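Local coordinates for envelope polyprotein (Puumala orthohantavirus, PDB 5FXU) that forms the Gn part of the antigenic hantaviral surface and probably acts with its partner Gc in cell entry, at residues Ser42-Leu47 against Cys134-Ser139; Thr124-Gly129 against Arg192-Ala197; Gly311-Lys316 against Val320-Pro325; Ile327-Asn332 against Lys338-Leu343. All coordinates share one frame; numbering follows the deposited sequence.

Contact 1: residues Ser42-Leu47 against Cys134-Ser139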
loop_
_atom_site.group_PDB
_atom_site.type_symbol
_atom_site.label_atom_id
_atom_site.label_comp_id
_atom_site.label_asym_id
_atom_site.label_seq_id
_atom_site.Cartn_x
_atom_site.Cartn_y
_atom_site.Cartn_z
ATOM N N SER A 42 21.203 7.794 -3.345
ATOM C CA SER A 42 22.482 8.272 -2.860
ATOM C C SER A 42 22.528 8.264 -1.317
ATOM O O SER A 42 23.445 8.810 -0.734
ATOM C CB SER A 42 22.737 9.693 -3.385
ATOM O OG SER A 42 22.239 10.658 -2.463
ATOM N N CYS A 43 21.548 7.663 -0.658
ATOM C CA CYS A 43 21.423 7.788 0.789
ATOM C C CYS A 43 22.343 6.810 1.507
ATOM O O CYS A 43 22.662 5.749 0.976
ATOM C CB CYS A 43 19.973 7.528 1.211
ATOM S SG CYS A 43 18.725 8.691 0.561
ATOM N N ASN A 44 22.766 7.181 2.719
ATOM C CA ASN A 44 23.671 6.352 3.545
ATOM C C ASN A 44 22.855 5.391 4.405
ATOM O O ASN A 44 22.833 5.488 5.647
ATOM C CB ASN A 44 24.629 7.204 4.406
ATOM C CG ASN A 44 23.910 8.241 5.271
ATOM O OD1 ASN A 44 22.858 8.781 4.892
ATOM N ND2 ASN A 44 24.481 8.527 6.439
ATOM N N PHE A 45 22.155 4.489 3.719
ATOM C CA PHE A 45 21.423 3.420 4.374
ATOM C C PHE A 45 21.497 2.121 3.563
ATOM O O PHE A 45 21.940 2.122 2.412
ATOM C CB PHE A 45 19.976 3.839 4.772
ATOM C CG PHE A 45 19.111 4.428 3.650
ATOM C CD1 PHE A 45 18.949 3.789 2.419
ATOM C CD2 PHE A 45 18.382 5.600 3.892
ATOM C CE1 PHE A 45 18.120 4.333 1.448
ATOM C CE2 PHE A 45 17.559 6.147 2.924
ATOM C CZ PHE A 45 17.416 5.508 1.697
ATOM N N ASP A 46 21.076 1.025 4.192
ATOM C CA ASP A 46 21.220 -0.315 3.644
ATOM C C ASP A 46 19.924 -0.789 2.953
ATOM O O ASP A 46 19.043 -1.396 3.568
ATOM C CB ASP A 46 21.638 -1.259 4.775
ATOM C CG ASP A 46 21.993 -2.637 4.291
ATOM O OD1 ASP A 46 22.017 -2.852 3.063
ATOM O OD2 ASP A 46 22.228 -3.524 5.138
ATOM N N LEU A 47 19.828 -0.489 1.662
ATOM C CA LEU A 47 18.667 -0.843 0.842
ATOM C C LEU A 47 18.438 -2.355 0.773
ATOM O O LEU A 47 19.338 -3.108 0.425
ATOM C CB LEU A 47 18.806 -0.285 -0.590
ATOM C CG LEU A 47 18.138 1.051 -0.987
ATOM C CD1 LEU A 47 17.854 1.092 -2.493
ATOM C CD2 LEU A 47 16.877 1.399 -0.190
ATOM N N CYS A 134 17.719 8.492 11.313
ATOM C CA CYS A 134 17.608 9.835 11.873
ATOM C C CYS A 134 18.876 10.385 12.566
ATOM O O CYS A 134 19.059 11.598 12.646
ATOM C CB CYS A 134 16.432 9.874 12.862
ATOM S SG CYS A 134 14.792 9.821 12.053
ATOM N N ILE A 135 19.739 9.501 13.069
ATOM C CA ILE A 135 21.036 9.902 13.621
ATOM C C ILE A 135 22.031 10.117 12.482
ATOM O O ILE A 135 22.812 11.071 12.521
ATOM C CB ILE A 135 21.568 8.861 14.644
ATOM C CG1 ILE A 135 20.627 8.788 15.838
ATOM C CG2 ILE A 135 22.972 9.226 15.129
ATOM C CD1 ILE A 135 20.747 7.500 16.613
ATOM N N THR A 136 22.007 9.241 11.478
ATOM C CA THR A 136 23.011 9.268 10.437
ATOM C C THR A 136 22.776 10.276 9.333
ATOM O O THR A 136 23.705 10.543 8.558
ATOM C CB THR A 136 23.158 7.902 9.741
ATOM O OG1 THR A 136 21.932 7.522 9.107
ATOM C CG2 THR A 136 23.600 6.851 10.733
ATOM N N THR A 137 21.563 10.799 9.219
ATOM C CA THR A 137 21.119 11.429 7.957
ATOM C C THR A 137 20.210 12.641 8.197
ATOM O O THR A 137 19.211 12.523 8.924
ATOM C CB THR A 137 20.385 10.384 7.074
ATOM O OG1 THR A 137 21.188 9.199 6.961
ATOM C CG2 THR A 137 20.138 10.922 5.664
ATOM N N LYS A 138 20.579 13.783 7.603
ATOM C CA LYS A 138 19.746 14.993 7.570
ATOM C C LYS A 138 18.950 15.075 6.245
ATOM O O LYS A 138 17.766 15.377 6.243
ATOM C CB LYS A 138 20.597 16.261 7.731
ATOM C CG LYS A 138 19.828 17.593 7.744
ATOM C CD LYS A 138 18.957 17.784 8.998
ATOM C CE LYS A 138 17.956 18.948 8.861
ATOM N NZ LYS A 138 16.631 18.571 8.234
ATOM N N SER A 139 19.622 14.835 5.137
ATOM C CA SER A 139 18.964 14.773 3.850
ATOM C C SER A 139 19.749 13.935 2.882
ATOM O O SER A 139 20.955 13.782 3.019
ATOM C CB SER A 139 18.729 16.178 3.272
ATOM O OG SER A 139 19.921 16.938 3.225
#
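An inverse gamma turn centred on N44 meets the C-terminal end of the short helix 133-136, and the carboxamide of N44 bridges the helix end. Its ND2 donates to the carbonyl O of T136 at 3.0 Å, with an N-H...O angle of 164°. T136 O lies almost in the amide plane of N44, whereas ND2 stands well above the carbonyl plane of T136. The other half of the amide accepts a hydrogen bond: T137 OG1 donates to N44 OD1 at 2.7 Å, arriving tilted from the plane of that carbonyl. Asparagine suits the place because one flat group offers a donor and an acceptor side by side, and two bonds fix its rotation. The CG of N44 sits between its own backbone N and carbonyl carbon (chi1 54°), which carries the amide across to the helix end.

T137 is the first residue to leave helical geometry. Two carbons pack beside the amide: the methyl CG2 of T137 comes to 3.5 Å from N44 OD1, and the CB of T136 lies 3.6 Å from N44 ND2. Elsewhere the two segments hardly meet, and most of the interface is at the surface, with T137 the buried member.

Disulfides pin both sides: C43 is bonded to C140, just beyond the 134-139 segment, and C134 to C9. Strand 147-155 packs against both segments, its Y153 touching F45 and T137, and strand 107-116 is reached from 42-47 through the salt bridge of D46 with K107.

Contact 2: residues Thr124-Gly129 against Arg192-Ala197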
loop_
_atom_site.group_PDB
_atom_site.type_symbol
_atom_site.label_atom_id
_atom_site.label_comp_id
_atom_site.label_asym_id
_atom_site.label_seq_id
_atom_site.Cartn_x
_atom_site.Cartn_y
_atom_site.Cartn_z
ATOM N N THR A 124 4.001 6.731 -6.465
ATOM C CA THR A 124 4.035 7.162 -5.099
ATOM C C THR A 124 5.199 6.374 -4.521
ATOM O O THR A 124 5.200 5.145 -4.531
ATOM C CB THR A 124 2.722 6.855 -4.327
ATOM O OG1 THR A 124 1.658 7.706 -4.785
ATOM C CG2 THR A 124 2.885 7.124 -2.847
ATOM N N VAL A 125 6.204 7.091 -4.042
ATOM C CA VAL A 125 7.402 6.469 -3.469
ATOM C C VAL A 125 7.236 6.336 -1.963
ATOM O O VAL A 125 6.902 7.301 -1.306
ATOM C CB VAL A 125 8.649 7.297 -3.797
ATOM C CG1 VAL A 125 9.862 6.753 -3.073
ATOM C CG2 VAL A 125 8.879 7.288 -5.292
ATOM N N PHE A 126 7.488 5.143 -1.453
ATOM C CA PHE A 126 7.440 4.854 -0.024
ATOM C C PHE A 126 8.848 4.551 0.458
ATOM O O PHE A 126 9.563 3.764 -0.173
ATOM C CB PHE A 126 6.567 3.633 0.240
ATOM C CG PHE A 126 5.109 3.871 -0.025
ATOM C CD1 PHE A 126 4.562 3.645 -1.306
ATOM C CD2 PHE A 126 4.266 4.330 0.978
ATOM C CE1 PHE A 126 3.208 3.880 -1.568
ATOM C CE2 PHE A 126 2.915 4.581 0.714
ATOM C CZ PHE A 126 2.389 4.356 -0.567
ATOM N N LEU A 127 9.236 5.144 1.589
ATOM C CA LEU A 127 10.529 4.861 2.227
ATOM C C LEU A 127 10.287 4.476 3.649
ATOM O O LEU A 127 9.664 5.223 4.400
ATOM C CB LEU A 127 11.379 6.101 2.163
ATOM C CG LEU A 127 12.761 6.027 2.783
ATOM C CD1 LEU A 127 13.641 5.080 1.999
ATOM C CD2 LEU A 127 13.380 7.415 2.793
ATOM N N ILE A 128 10.752 3.287 4.011
ATOM C CA ILE A 128 10.592 2.730 5.362
ATOM C C ILE A 128 11.951 2.289 5.845
ATOM O O ILE A 128 12.693 1.651 5.114
ATOM C CB ILE A 128 9.717 1.485 5.331
ATOM C CG1 ILE A 128 8.338 1.832 4.765
ATOM C CG2 ILE A 128 9.540 0.891 6.725
ATOM C CD1 ILE A 128 7.531 0.613 4.365
ATOM N N GLY A 129 12.281 2.592 7.087
ATOM C CA GLY A 129 13.556 2.162 7.603
ATOM C C GLY A 129 13.792 2.364 9.075
ATOM O O GLY A 129 12.939 2.854 9.797
ATOM N N ARG A 192 -0.362 3.490 6.861
ATOM C CA ARG A 192 0.087 2.998 5.548
ATOM C C ARG A 192 0.405 1.516 5.612
ATOM O O ARG A 192 1.159 1.098 6.470
ATOM C CB ARG A 192 1.321 3.765 5.059
ATOM C CG ARG A 192 0.974 5.132 4.527
ATOM C CD ARG A 192 2.027 6.215 4.509
ATOM N NE ARG A 192 2.462 6.790 5.776
ATOM C CZ ARG A 192 3.237 7.861 5.879
ATOM N NH1 ARG A 192 3.655 8.510 4.793
ATOM N NH2 ARG A 192 3.579 8.295 7.081
ATOM N N CYS A 193 -0.195 0.759 4.694
ATOM C CA CYS A 193 -0.185 -0.693 4.705
ATOM C C CYS A 193 0.250 -1.282 3.371
ATOM O O CYS A 193 -0.101 -0.758 2.330
ATOM C CB CYS A 193 -1.595 -1.226 4.975
ATOM S SG CYS A 193 -2.325 -0.703 6.518
ATOM N N PHE A 194 0.980 -2.392 3.439
ATOM C CA PHE A 194 1.534 -3.079 2.275
ATOM C C PHE A 194 1.042 -4.504 2.289
ATOM O O PHE A 194 1.063 -5.161 3.320
ATOM C CB PHE A 194 3.066 -2.992 2.283
ATOM C CG PHE A 194 3.548 -1.580 2.409
ATOM C CD1 PHE A 194 3.574 -0.953 3.662
ATOM C CD2 PHE A 194 3.854 -0.839 1.288
ATOM C CE1 PHE A 194 3.932 0.387 3.775
ATOM C CE2 PHE A 194 4.237 0.495 1.399
ATOM C CZ PHE A 194 4.263 1.122 2.630
ATOM N N LEU A 195 0.549 -4.954 1.145
ATOM C CA LEU A 195 0.053 -6.299 0.994
ATOM C C LEU A 195 1.185 -7.294 0.834
ATOM O O LEU A 195 2.006 -7.160 -0.080
ATOM C CB LEU A 195 -0.855 -6.381 -0.243
ATOM C CG LEU A 195 -1.500 -7.741 -0.467
ATOM C CD1 LEU A 195 -2.518 -8.036 0.600
ATOM C CD2 LEU A 195 -2.203 -7.738 -1.794
ATOM N N ILE A 196 1.177 -8.329 1.660
ATOM C CA ILE A 196 2.221 -9.355 1.657
ATOM C C ILE A 196 1.584 -10.696 1.305
ATOM O O ILE A 196 0.632 -11.119 1.978
ATOM C CB ILE A 196 2.854 -9.477 3.054
ATOM C CG1 ILE A 196 3.294 -8.115 3.636
ATOM C CG2 ILE A 196 3.993 -10.482 3.055
ATOM C CD1 ILE A 196 4.265 -7.346 2.797
ATOM N N ALA A 197 2.095 -11.373 0.281
ATOM C CA ALA A 197 1.672 -12.732 -0.051
ATOM C C ALA A 197 2.385 -13.754 0.827
ATOM O O ALA A 197 3.619 -13.802 0.879
ATOM C CB ALA A 197 1.974 -13.027 -1.493
#
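F194 drives its ring edge into a face of F126, a T-shaped aromatic pair whose planes stand at 86° and whose centroids are 5.2 Å apart. The atoms that lead are CE2 and CZ of F194. CE2 hangs over the F126 ring, displaced toward its rim, and CZ makes the closest approach, 3.6 Å from F126 CD2. Both phenylalanines place CG opposite their own carbonyl carbon and beside the backbone N (chi1 -69° for F126, similar for F194). From strands that run nearly at right angles, these torsions direct both rings into the gap between the strands, where they meet edge to face.

I128 fills the neighbouring position. Two residues beyond F126 on the same strand, it points to the same side, and its extended CG1 branch brings CD1 to 3.7 Å from F194 CE1, with CZ equally near. The approach to that ring is oblique. Isoleucine suits a strand through its branched CB, while its longer CG1 arm carries CD1 to the ring.

R192 touches with its aliphatic part: CD lies 4.2 Å from F126 CE2, at the ring edge and near its plane. Beyond CD the side chain leads away from the ring, and in the guanidinium group NH1 is bonded to S23 OG and NH2 to the carbonyl O of G235.

No hydrogen bond joins the segments, whose short axes stay 10.5 Å apart at an angle of 95°. They meet through side chains only, as in the orthogonal packing of beta-sheet layers, here near the centre of the Gn head.

Contact 3: residues Gly311-Lys316 against Val320-Pro325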
loop_
_atom_site.group_PDB
_atom_site.type_symbol
_atom_site.label_atom_id
_atom_site.label_comp_id
_atom_site.label_asym_id
_atom_site.label_seq_id
_atom_site.Cartn_x
_atom_site.Cartn_y
_atom_site.Cartn_z
ATOM N N GLY A 311 -3.144 -4.264 -7.720
ATOM C CA GLY A 311 -3.738 -5.154 -6.740
ATOM C C GLY A 311 -3.518 -6.612 -7.070
ATOM O O GLY A 311 -2.771 -6.944 -7.986
ATOM N N VAL A 312 -4.190 -7.473 -6.323
ATOM C CA VAL A 312 -4.155 -8.917 -6.509
ATOM C C VAL A 312 -5.589 -9.425 -6.566
ATOM O O VAL A 312 -6.447 -8.928 -5.865
ATOM C CB VAL A 312 -3.440 -9.592 -5.317
ATOM C CG1 VAL A 312 -3.248 -11.073 -5.516
ATOM C CG2 VAL A 312 -2.066 -8.982 -5.117
ATOM N N LEU A 313 -5.837 -10.426 -7.396
ATOM C CA LEU A 313 -7.099 -11.146 -7.368
ATOM C C LEU A 313 -7.291 -11.840 -6.040
ATOM O O LEU A 313 -6.368 -12.494 -5.555
ATOM C CB LEU A 313 -7.128 -12.218 -8.455
ATOM C CG LEU A 313 -7.168 -11.762 -9.911
ATOM C CD1 LEU A 313 -7.314 -12.984 -10.760
ATOM C CD2 LEU A 313 -8.283 -10.783 -10.206
ATOM N N THR A 314 -8.485 -11.731 -5.466
ATOM C CA THR A 314 -8.775 -12.419 -4.203
ATOM C C THR A 314 -9.029 -13.906 -4.404
ATOM O O THR A 314 -8.885 -14.678 -3.477
ATOM C CB THR A 314 -9.977 -11.810 -3.485
ATOM O OG1 THR A 314 -11.142 -11.951 -4.301
ATOM C CG2 THR A 314 -9.755 -10.340 -3.168
ATOM N N ALA A 315 -9.386 -14.302 -5.629
ATOM C CA ALA A 315 -9.805 -15.663 -5.927
ATOM C C ALA A 315 -8.690 -16.695 -5.897
ATOM O O ALA A 315 -8.956 -17.866 -5.618
ATOM C CB ALA A 315 -10.537 -15.739 -7.275
ATOM N N LYS A 316 -7.462 -16.304 -6.221
ATOM C CA LYS A 316 -6.378 -17.298 -6.329
ATOM C C LYS A 316 -5.443 -17.285 -5.136
ATOM O O LYS A 316 -4.882 -16.239 -4.794
ATOM C CB LYS A 316 -5.577 -17.096 -7.626
ATOM C CG LYS A 316 -6.389 -17.257 -8.907
ATOM C CD LYS A 316 -7.026 -18.628 -9.011
ATOM C CE LYS A 316 -7.678 -18.810 -10.368
ATOM N NZ LYS A 316 -8.278 -20.171 -10.463
ATOM N N VAL A 320 -2.251 -13.426 -8.250
ATOM C CA VAL A 320 -2.258 -12.909 -9.605
ATOM C C VAL A 320 -2.247 -11.398 -9.478
ATOM O O VAL A 320 -3.258 -10.816 -9.089
ATOM C CB VAL A 320 -3.497 -13.372 -10.373
ATOM C CG1 VAL A 320 -3.561 -12.705 -11.740
ATOM C CG2 VAL A 320 -3.461 -14.872 -10.530
ATOM N N TYR A 321 -1.109 -10.788 -9.790
ATOM C CA TYR A 321 -0.935 -9.354 -9.631
ATOM C C TYR A 321 -1.437 -8.623 -10.864
ATOM O O TYR A 321 -1.199 -9.051 -11.984
ATOM C CB TYR A 321 0.539 -9.000 -9.369
ATOM C CG TYR A 321 1.065 -9.455 -8.043
ATOM C CD1 TYR A 321 0.865 -8.692 -6.917
ATOM C CD2 TYR A 321 1.784 -10.655 -7.911
ATOM C CE1 TYR A 321 1.351 -9.094 -5.682
ATOM C CE2 TYR A 321 2.278 -11.076 -6.677
ATOM C CZ TYR A 321 2.052 -10.285 -5.557
ATOM O OH TYR A 321 2.490 -10.668 -4.310
ATOM N N ILE A 322 -2.120 -7.519 -10.642
ATOM C CA ILE A 322 -2.756 -6.752 -11.700
ATOM C C ILE A 322 -2.319 -5.312 -11.669
ATOM O O ILE A 322 -2.218 -4.719 -10.630
ATOM C CB ILE A 322 -4.293 -6.820 -11.583
ATOM C CG1 ILE A 322 -4.742 -8.239 -11.900
ATOM C CG2 ILE A 322 -4.985 -5.915 -12.598
ATOM C CD1 ILE A 322 -5.612 -8.774 -10.821
ATOM N N TRP A 323 -2.026 -4.790 -12.846
ATOM C CA TRP A 323 -1.810 -3.396 -13.074
ATOM C C TRP A 323 -2.868 -2.939 -14.090
ATOM O O TRP A 323 -2.866 -3.402 -15.225
ATOM C CB TRP A 323 -0.401 -3.193 -13.636
ATOM C CG TRP A 323 -0.099 -1.781 -13.988
ATOM C CD1 TRP A 323 -0.489 -0.681 -13.332
ATOM C CD2 TRP A 323 0.690 -1.343 -15.088
ATOM N NE1 TRP A 323 -0.012 0.419 -13.955
ATOM C CE2 TRP A 323 0.721 0.039 -15.042
ATOM C CE3 TRP A 323 1.393 -2.003 -16.098
ATOM C CZ2 TRP A 323 1.420 0.802 -15.969
ATOM C CZ3 TRP A 323 2.087 -1.263 -17.019
ATOM C CH2 TRP A 323 2.096 0.136 -16.953
ATOM N N ALA A 324 -3.757 -2.035 -13.679
ATOM C CA ALA A 324 -4.911 -1.676 -14.478
ATOM C C ALA A 324 -5.030 -0.180 -14.700
ATOM O O ALA A 324 -5.831 0.490 -14.064
ATOM C CB ALA A 324 -6.172 -2.242 -13.844
ATOM N N PRO A 325 -4.219 0.353 -15.604
ATOM C CA PRO A 325 -4.247 1.793 -15.806
ATOM C C PRO A 325 -5.534 2.219 -16.464
ATOM O O PRO A 325 -5.986 1.573 -17.411
ATOM C CB PRO A 325 -3.059 2.062 -16.712
ATOM C CG PRO A 325 -2.583 0.753 -17.215
ATOM C CD PRO A 325 -3.069 -0.295 -16.270
HETATM O O HOH W 1 -4.535 -13.853 -6.545
#
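V312 and Y321 face each other in the beta hairpin of strands 310-313 and 321-323, forming its non-hydrogen-bonded pair, while G311 and I322 form the adjacent hydrogen-bonded pair.

The backbone bonds come first. G311 gives its N-H to I322 O and accepts from I322 N, the latter bond 2.8 Å long between I322 N and G311 O. L313 N donates to V320 O nearer the turn. Weaker CA-H...O contacts fill in between, with Y321 CA 3.4 Å from G311 O and V312 CA 3.3 Å from V320 O.

Apolar contacts line both faces. Beta-branched V312 suits an extended strand, and on its face CG2 meets the tyrosine ring obliquely, 3.5 Å from Y321 CD1, the two side chains pointing the same way; the ring is also met by L343 and L93. On the I322 face, G311 leaves the cross-strand place without a side chain. I322 reaches along to L313 instead; the two side chains cross at about a right angle, CD1 of I322 tight against L313 CD2 (3.4 Å). L313 CD1 also rests 3.9 Å from V320 CB. Near the turn, CG of K316 lies beside V320 CG2, and its chain, bent at chi2 (-59°), then carries the amino end away from the hairpin.

Water completes the turn end: one molecule accepts from V320 N at 2.9 Å and lies 3.0 Å from K316 O.

Contact 4: residues Ile327-Asn332 against Lys338-Leu343. With NAG (2-acetamido-2-deoxy-beta-D-glucopyranose), chain D.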
loop_
_atom_site.group_PDB
_atom_site.type_symbol
_atom_site.label_atom_id
_atom_site.label_comp_id
_atom_site.label_asym_id
_atom_site.label_seq_id
_atom_site.Cartn_x
_atom_site.Cartn_y
_atom_site.Cartn_z
ATOM N N ILE A 327 -8.427 2.063 -14.987
ATOM C CA ILE A 327 -9.530 1.255 -14.445
ATOM C C ILE A 327 -9.435 1.193 -12.917
ATOM O O ILE A 327 -8.391 0.843 -12.383
ATOM C CB ILE A 327 -9.476 -0.190 -14.958
ATOM C CG1 ILE A 327 -9.481 -0.212 -16.492
ATOM C CG2 ILE A 327 -10.636 -1.007 -14.382
ATOM C CD1 ILE A 327 -9.246 -1.574 -17.104
ATOM N N ILE A 328 -10.531 1.510 -12.230
ATOM C CA ILE A 328 -10.636 1.261 -10.799
ATOM C C ILE A 328 -11.068 -0.194 -10.645
ATOM O O ILE A 328 -12.254 -0.506 -10.849
ATOM C CB ILE A 328 -11.658 2.188 -10.124
ATOM C CG1 ILE A 328 -11.275 3.641 -10.374
ATOM C CG2 ILE A 328 -11.727 1.900 -8.600
ATOM C CD1 ILE A 328 -12.368 4.624 -10.058
ATOM N N MET A 329 -10.116 -1.076 -10.322
ATOM C CA MET A 329 -10.425 -2.498 -10.183
ATOM C C MET A 329 -11.388 -2.746 -8.990
ATOM O O MET A 329 -11.423 -1.986 -8.009
ATOM C CB MET A 329 -9.158 -3.385 -10.171
ATOM C CG MET A 329 -8.243 -3.167 -8.995
ATOM S SD MET A 329 -6.761 -4.158 -9.248
ATOM C CE MET A 329 -5.643 -2.808 -9.571
ATOM N N GLU A 330 -12.249 -3.748 -9.137
ATOM C CA GLU A 330 -13.292 -4.022 -8.149
ATOM C C GLU A 330 -12.636 -4.339 -6.808
ATOM O O GLU A 330 -11.906 -5.312 -6.693
ATOM C CB GLU A 330 -14.144 -5.211 -8.600
ATOM C CG GLU A 330 -15.270 -5.627 -7.645
ATOM C CD GLU A 330 -16.269 -4.507 -7.488
ATOM O OE1 GLU A 330 -17.204 -4.394 -8.332
ATOM O OE2 GLU A 330 -16.060 -3.689 -6.571
ATOM N N GLY A 331 -12.899 -3.507 -5.809
ATOM C CA GLY A 331 -12.464 -3.776 -4.440
ATOM C C GLY A 331 -13.572 -3.849 -3.390
ATOM O O GLY A 331 -13.272 -4.012 -2.195
ATOM N N ASN A 332 -14.836 -3.738 -3.821
ATOM C CA ASN A 332 -15.993 -3.806 -2.916
ATOM C C ASN A 332 -16.070 -5.227 -2.340
ATOM O O ASN A 332 -16.268 -6.198 -3.066
ATOM C CB ASN A 332 -17.280 -3.376 -3.660
ATOM C CG ASN A 332 -18.551 -3.540 -2.846
ATOM O OD1 ASN A 332 -18.535 -3.981 -1.696
ATOM N ND2 ASN A 332 -19.683 -3.180 -3.469
ATOM N N LYS A 338 -14.622 -11.748 -8.999
ATOM C CA LYS A 338 -13.886 -10.806 -9.834
ATOM C C LYS A 338 -13.316 -9.599 -9.086
ATOM O O LYS A 338 -13.090 -8.537 -9.680
ATOM C CB LYS A 338 -14.759 -10.339 -11.014
ATOM C CG LYS A 338 -15.214 -11.440 -11.950
ATOM C CD LYS A 338 -16.029 -10.844 -13.101
ATOM C CE LYS A 338 -16.218 -11.815 -14.253
ATOM N NZ LYS A 338 -16.807 -13.109 -13.796
ATOM N N LYS A 339 -13.046 -9.775 -7.799
ATOM C CA LYS A 339 -12.611 -8.676 -6.950
ATOM C C LYS A 339 -11.134 -8.775 -6.602
ATOM O O LYS A 339 -10.463 -9.780 -6.887
ATOM C CB LYS A 339 -13.485 -8.579 -5.705
ATOM C CG LYS A 339 -13.324 -9.692 -4.687
ATOM C CD LYS A 339 -14.230 -9.464 -3.489
ATOM C CE LYS A 339 -14.459 -10.750 -2.718
ATOM N NZ LYS A 339 -15.297 -10.490 -1.525
ATOM N N THR A 340 -10.625 -7.693 -6.017
ATOM C CA THR A 340 -9.213 -7.543 -5.759
ATOM C C THR A 340 -8.946 -6.917 -4.411
ATOM O O THR A 340 -9.841 -6.311 -3.816
ATOM C CB THR A 340 -8.551 -6.620 -6.798
ATOM O OG1 THR A 340 -9.109 -5.307 -6.691
ATOM C CG2 THR A 340 -8.761 -7.142 -8.201
ATOM N N LEU A 341 -7.682 -7.038 -3.984
ATOM C CA LEU A 341 -7.118 -6.319 -2.839
ATOM C C LEU A 341 -6.009 -5.424 -3.348
ATOM O O LEU A 341 -5.212 -5.836 -4.201
ATOM C CB LEU A 341 -6.521 -7.283 -1.812
ATOM C CG LEU A 341 -7.534 -8.059 -0.963
ATOM C CD1 LEU A 341 -6.865 -9.258 -0.325
ATOM C CD2 LEU A 341 -8.146 -7.178 0.099
ATOM N N PRO A 342 -5.929 -4.199 -2.821
ATOM C CA PRO A 342 -4.887 -3.308 -3.301
ATOM C C PRO A 342 -3.517 -3.644 -2.705
ATOM O O PRO A 342 -3.439 -4.135 -1.566
ATOM C CB PRO A 342 -5.374 -1.940 -2.845
ATOM C CG PRO A 342 -6.172 -2.229 -1.594
ATOM C CD PRO A 342 -6.840 -3.538 -1.866
ATOM N N LEU A 343 -2.457 -3.348 -3.465
ATOM C CA LEU A 343 -1.079 -3.603 -3.033
ATOM C C LEU A 343 -0.641 -2.718 -1.878
ATOM O O LEU A 343 0.083 -3.171 -0.990
ATOM C CB LEU A 343 -0.087 -3.444 -4.193
ATOM C CG LEU A 343 -0.118 -4.473 -5.304
ATOM C CD1 LEU A 343 1.283 -4.552 -5.907
ATOM C CD2 LEU A 343 -0.583 -5.854 -4.882
HETATM C C1 NAG D . -21.000 -3.304 -2.896
HETATM C C2 NAG D . -21.841 -2.138 -3.358
HETATM C C3 NAG D . -23.259 -2.280 -2.823
HETATM C C4 NAG D . -23.889 -3.567 -3.350
HETATM C C5 NAG D . -22.968 -4.751 -3.045
HETATM C C6 NAG D . -23.444 -6.017 -3.754
HETATM C C7 NAG D . -20.741 0.068 -3.668
HETATM C C8 NAG D . -20.827 -0.012 -5.167
HETATM N N2 NAG D . -21.218 -0.916 -2.892
HETATM O O3 NAG D . -24.020 -1.136 -3.227
HETATM O O4 NAG D . -25.148 -3.783 -2.689
HETATM O O5 NAG D . -21.612 -4.482 -3.438
HETATM O O6 NAG D . -23.274 -5.864 -5.165
HETATM O O7 NAG D . -20.239 1.040 -3.139
HETATM O O HOH W 2 -10.399 -4.469 -1.913
#
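E330 and T340 make the tight part of this contact, where one carbonyl oxygen accepts two hydrogen bonds from one threonine. T340 N and T340 OG1 each lie 2.8 Å from E330 O. The amide nitrogen stands nearly in line with the C=O bond, although its N-H is bent (132°), whereas the hydroxyl comes from above the carbonyl plane. OG1 of T340 occupies the position between its backbone N and carbonyl carbon (chi1 63°), which lets hydroxyl and N-H grip the same oxygen. Threonine suits the place because its methyl is left for apolar company: CG2 lies 3.7 Å from M329 SD. The methionine crosses the threonine at about a right angle, with its CG 3.3 Å from T340 OG1.

Packing is looser where E330 meets K339. CG of E330 passes obliquely over CB of K339 at 4.0 Å. Beyond it the glutamate bends, so that OE2 accepts from N332 N at 3.0 Å, while OE1 is bonded to Q297. K339 runs on, extended beyond CG, its CD passing N332 O before NZ bonds to V335 O and forms salt bridges with E209 and E213 of helix 208-216. Here G331 O and T340 O do not meet directly but share one bridging water.

N332 turns away from K338-L343 and bears the glycan: its ND2 is bonded covalently to C1 of the N-acetylglucosamine, while OD1 is hydrogen-bonded to S334 N. N332 and S334 belong to the N-H-S sequon, so the contact lies beside an N-linked glycosylation site, next to strand 340-354.

In the fold
From the N terminus, contact 1 closes a loop of 86 residues, bringing helix 133-136 back to the turn after strand 39-41. Contact 2 crosses it: its first segment lies within that loop, its second beyond it, tying strand 120-130 to strand 185-197. The two touch where F45 meets L127. Contacts 3 and 4 follow in series as short closures of three and five residues, and their centres are about 7 Å apart. Strand 310-313 pairs with strand 340-354, probably through V312 N and L341 O. That strand also neighbours 185-197, where L195 N probably bonds L343 O, linking contact 2 to contact 4. Contact 1 lies across the chain's centre from contacts 3 and 4.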